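Coat protein (PDB 6YFR) forms the capsid shell of a single-stranded RNA bacteriophage, pairing into two-fold symmetric dimers that assemble into a virus-like particle. Local coordinates at the interface of chains A and B. Numbering follows the deposited sequence. Chains: chain A/B, coat protein.

The interface of chains A and B. Residues chain A 76-77, 101, 105, 112; chain B 52, 75-77.
A:Leu105 sets a methyl group on the ring of B:Phe77. Its CD2 sits over the centre of one face, 3.4 Å from the ring centroid, in a CH-pi contact. The six ring carbons lie at nearly equal distances from this methyl, so it favours no edge. A:Ile112 reaches the same ring near CE2, with CG2 4.0 Å from CE2 of B:Phe77, a little off the ring plane on the side of A:Leu105. Its other branch points to the neighbouring strand, where CD1 lies 3.9 Å from CG1 of B:Ile52. The two isoleucine side chains, A:Ile112 and B:Ile52, lie roughly perpendicular to each other.

A:Met101 touches B:Ile52, B:Phe77 and B:Cys75. CG leaves anti to the backbone N, and the chain then turns at chi2 (67°) and chi3 (-111°). The turns bring the terminal methyl CE to 3.5 Å from CB of B:Ile52. CE also touches CB of B:Phe77, at the root of the ring. Further back, CB and CG of A:Met101 pack on SG of B:Cys75. That sulfur also faces A:Phe77, whose CE1 is 3.3 Å away.

The contact is part of the coat protein dimer interface, of the kind typical of these phages. Strands 70-82 of the two chains run antiparallel and meet at the A:Phe77-B:Phe77 bridge, joining their sheets across the two-fold axis. Helix 90-107 of chain A lies over the sheet of chain B and supplies A:Met101 and A:Leu105. The short helix 109-114 brings in A:Ile112. The helices thus cover the partner's strands 47-59 and 70-82 with apolar side chains, and the symmetry repeats this with the chains exchanged. At B:Phe77, CG is anti to the backbone N (chi1 163°), which turns the ring toward the helices of chain A. Beside the bridge, the backbone carbonyl O of A:Glu76 lies 3.9 Å from CB of B:Phe77.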
ATOM      1  N   GLU A  76      18.326  61.443 -31.796  1.00 43.02           N
ATOM      2  CA  GLU A  76      19.461  60.546 -31.621  1.00 34.81           C
ATOM      3  C   GLU A  76      20.263  60.434 -32.910  1.00 29.52           C
ATOM      4  O   GLU A  76      19.709  60.467 -34.013  1.00 32.45           O
ATOM      5  CB  GLU A  76      19.005  59.141 -31.195  1.00 23.13           C
ATOM      6  CG  GLU A  76      18.256  59.079 -29.872  1.00 27.51           C
ATOM      7  CD  GLU A  76      19.179  59.132 -28.669  1.00 67.37           C
ATOM      8  OE1 GLU A  76      20.411  59.215 -28.865  1.00 64.75           O
ATOM      9  OE2 GLU A  76      18.672  59.083 -27.526  1.00 60.38           O
ATOM     10  N   PHE A  77      21.576  60.276 -32.749  1.00 39.16           N
ATOM     11  CA  PHE A  77      22.508  60.053 -33.845  1.00 20.95           C
ATOM     12  C   PHE A  77      23.570  59.069 -33.381  1.00 32.83           C
ATOM     13  O   PHE A  77      24.084  59.185 -32.265  1.00 35.42           O
ATOM     14  CB  PHE A  77      23.162  61.369 -34.292  1.00 37.03           C
ATOM     15  CG  PHE A  77      24.417  61.194 -35.116  1.00 24.23           C
ATOM     16  CD1 PHE A  77      24.360  61.221 -36.499  1.00 25.53           C
ATOM     17  CD2 PHE A  77      25.656  61.040 -34.506  1.00 27.92           C
ATOM     18  CE1 PHE A  77      25.512  61.076 -37.259  1.00 40.31           C
ATOM     19  CE2 PHE A  77      26.808  60.887 -35.261  1.00 28.34           C
ATOM     20  CZ  PHE A  77      26.737  60.906 -36.639  1.00 32.01           C
ATOM     21  N   MET A 101      24.835  61.581 -44.296  1.00 41.83           N
ATOM     22  CA  MET A 101      23.858  61.812 -43.236  1.00 26.26           C
ATOM     23  C   MET A 101      23.476  63.286 -43.154  1.00 46.34           C
ATOM     24  O   MET A 101      22.288  63.635 -43.108  1.00 51.89           O
ATOM     25  CB  MET A 101      24.428  61.330 -41.901  1.00 39.38           C
ATOM     26  CG  MET A 101      23.487  61.474 -40.724  1.00 15.56           C
ATOM     27  SD  MET A 101      22.060  60.389 -40.884  1.00 40.62           S
ATOM     28  CE  MET A 101      20.803  61.607 -41.161  1.00 34.23           C
ATOM     29  N   LEU A 105      19.867  65.050 -43.943  1.00 35.47           N
ATOM     30  CA  LEU A 105      19.178  65.910 -42.984  1.00 29.10           C
ATOM     31  C   LEU A 105      18.794  67.236 -43.625  1.00 36.49           C
ATOM     32  O   LEU A 105      17.750  67.814 -43.299  1.00 38.19           O
ATOM     33  CB  LEU A 105      20.054  66.148 -41.752  1.00 21.89           C
ATOM     34  CG  LEU A 105      20.242  65.011 -40.754  1.00 27.21           C
ATOM     35  CD1 LEU A 105      21.158  65.442 -39.618  1.00 20.67           C
ATOM     36  CD2 LEU A 105      18.903  64.539 -40.207  1.00 20.48           C
ATOM     37  N   ILE A 112      11.177  65.083 -42.550  1.00 27.67           N
ATOM     38  CA  ILE A 112      11.542  64.650 -41.203  1.00 33.20           C
ATOM     39  C   ILE A 112      10.716  65.391 -40.161  1.00 48.63           C
ATOM     40  O   ILE A 112      10.237  64.797 -39.185  1.00 38.85           O
ATOM     41  CB  ILE A 112      13.053  64.847 -40.974  1.00 31.06           C
ATOM     42  CG1 ILE A 112      13.848  63.848 -41.815  1.00 26.80           C
ATOM     43  CG2 ILE A 112      13.400  64.707 -39.505  1.00 29.08           C
ATOM     44  CD1 ILE A 112      15.336  64.073 -41.762  1.00 23.88           C
TER
ATOM     45  N   ILE B  52      16.586  58.324 -40.267  1.00 28.76           N
ATOM     46  CA  ILE B  52      17.443  58.196 -41.441  1.00 23.36           C
ATOM     47  C   ILE B  52      18.559  57.222 -41.094  1.00 31.20           C
ATOM     48  O   ILE B  52      19.160  57.317 -40.017  1.00 48.36           O
ATOM     49  CB  ILE B  52      18.029  59.549 -41.893  1.00 30.99           C
ATOM     50  CG1 ILE B  52      16.927  60.578 -42.142  1.00 30.55           C
ATOM     51  CG2 ILE B  52      18.867  59.373 -43.154  1.00 24.55           C
ATOM     52  CD1 ILE B  52      16.271  60.448 -43.493  1.00 25.58           C
ATOM     53  N   CYS B  75      25.222  54.536 -39.842  1.00 29.95           N
ATOM     54  CA  CYS B  75      24.970  55.864 -39.295  1.00 30.52           C
ATOM     55  C   CYS B  75      23.466  56.051 -39.159  1.00 28.32           C
ATOM     56  O   CYS B  75      22.743  56.029 -40.160  1.00 50.92           O
ATOM     57  CB  CYS B  75      25.578  56.947 -40.187  1.00 20.09           C
ATOM     58  SG  CYS B  75      25.437  58.614 -39.523  1.00 40.14           S
ATOM     59  N   GLU B  76      23.001  56.243 -37.926  1.00 43.02           N
ATOM     60  CA  GLU B  76      21.581  56.304 -37.609  1.00 34.81           C
ATOM     61  C   GLU B  76      21.211  57.675 -37.060  1.00 29.52           C
ATOM     62  O   GLU B  76      21.996  58.314 -36.352  1.00 32.45           O
ATOM     63  CB  GLU B  76      21.190  55.233 -36.578  1.00 23.13           C
ATOM     64  CG  GLU B  76      21.425  53.797 -37.020  1.00 27.51           C
ATOM     65  CD  GLU B  76      20.341  53.282 -37.950  1.00 67.37           C
ATOM     66  OE1 GLU B  76      19.400  54.046 -38.252  1.00 64.75           O
ATOM     67  OE2 GLU B  76      20.430  52.108 -38.374  1.00 60.38           O
ATOM     68  N   PHE B  77      19.989  58.103 -37.377  1.00 39.16           N
ATOM     69  CA  PHE B  77      19.406  59.338 -36.876  1.00 20.95           C
ATOM     70  C   PHE B  77      17.926  59.103 -36.620  1.00 32.83           C
ATOM     71  O   PHE B  77      17.240  58.488 -37.443  1.00 35.42           O
ATOM     72  CB  PHE B  77      19.595  60.487 -37.878  1.00 37.03           C
ATOM     73  CG  PHE B  77      18.686  61.673 -37.648  1.00 24.23           C
ATOM     74  CD1 PHE B  77      19.128  62.768 -36.925  1.00 25.53           C
ATOM     75  CD2 PHE B  77      17.405  61.707 -38.185  1.00 27.92           C
ATOM     76  CE1 PHE B  77      18.303  63.866 -36.723  1.00 40.31           C
ATOM     77  CE2 PHE B  77      16.574  62.796 -37.980  1.00 28.34           C
ATOM     78  CZ  PHE B  77      17.023  63.878 -37.249  1.00 32.01           C
TER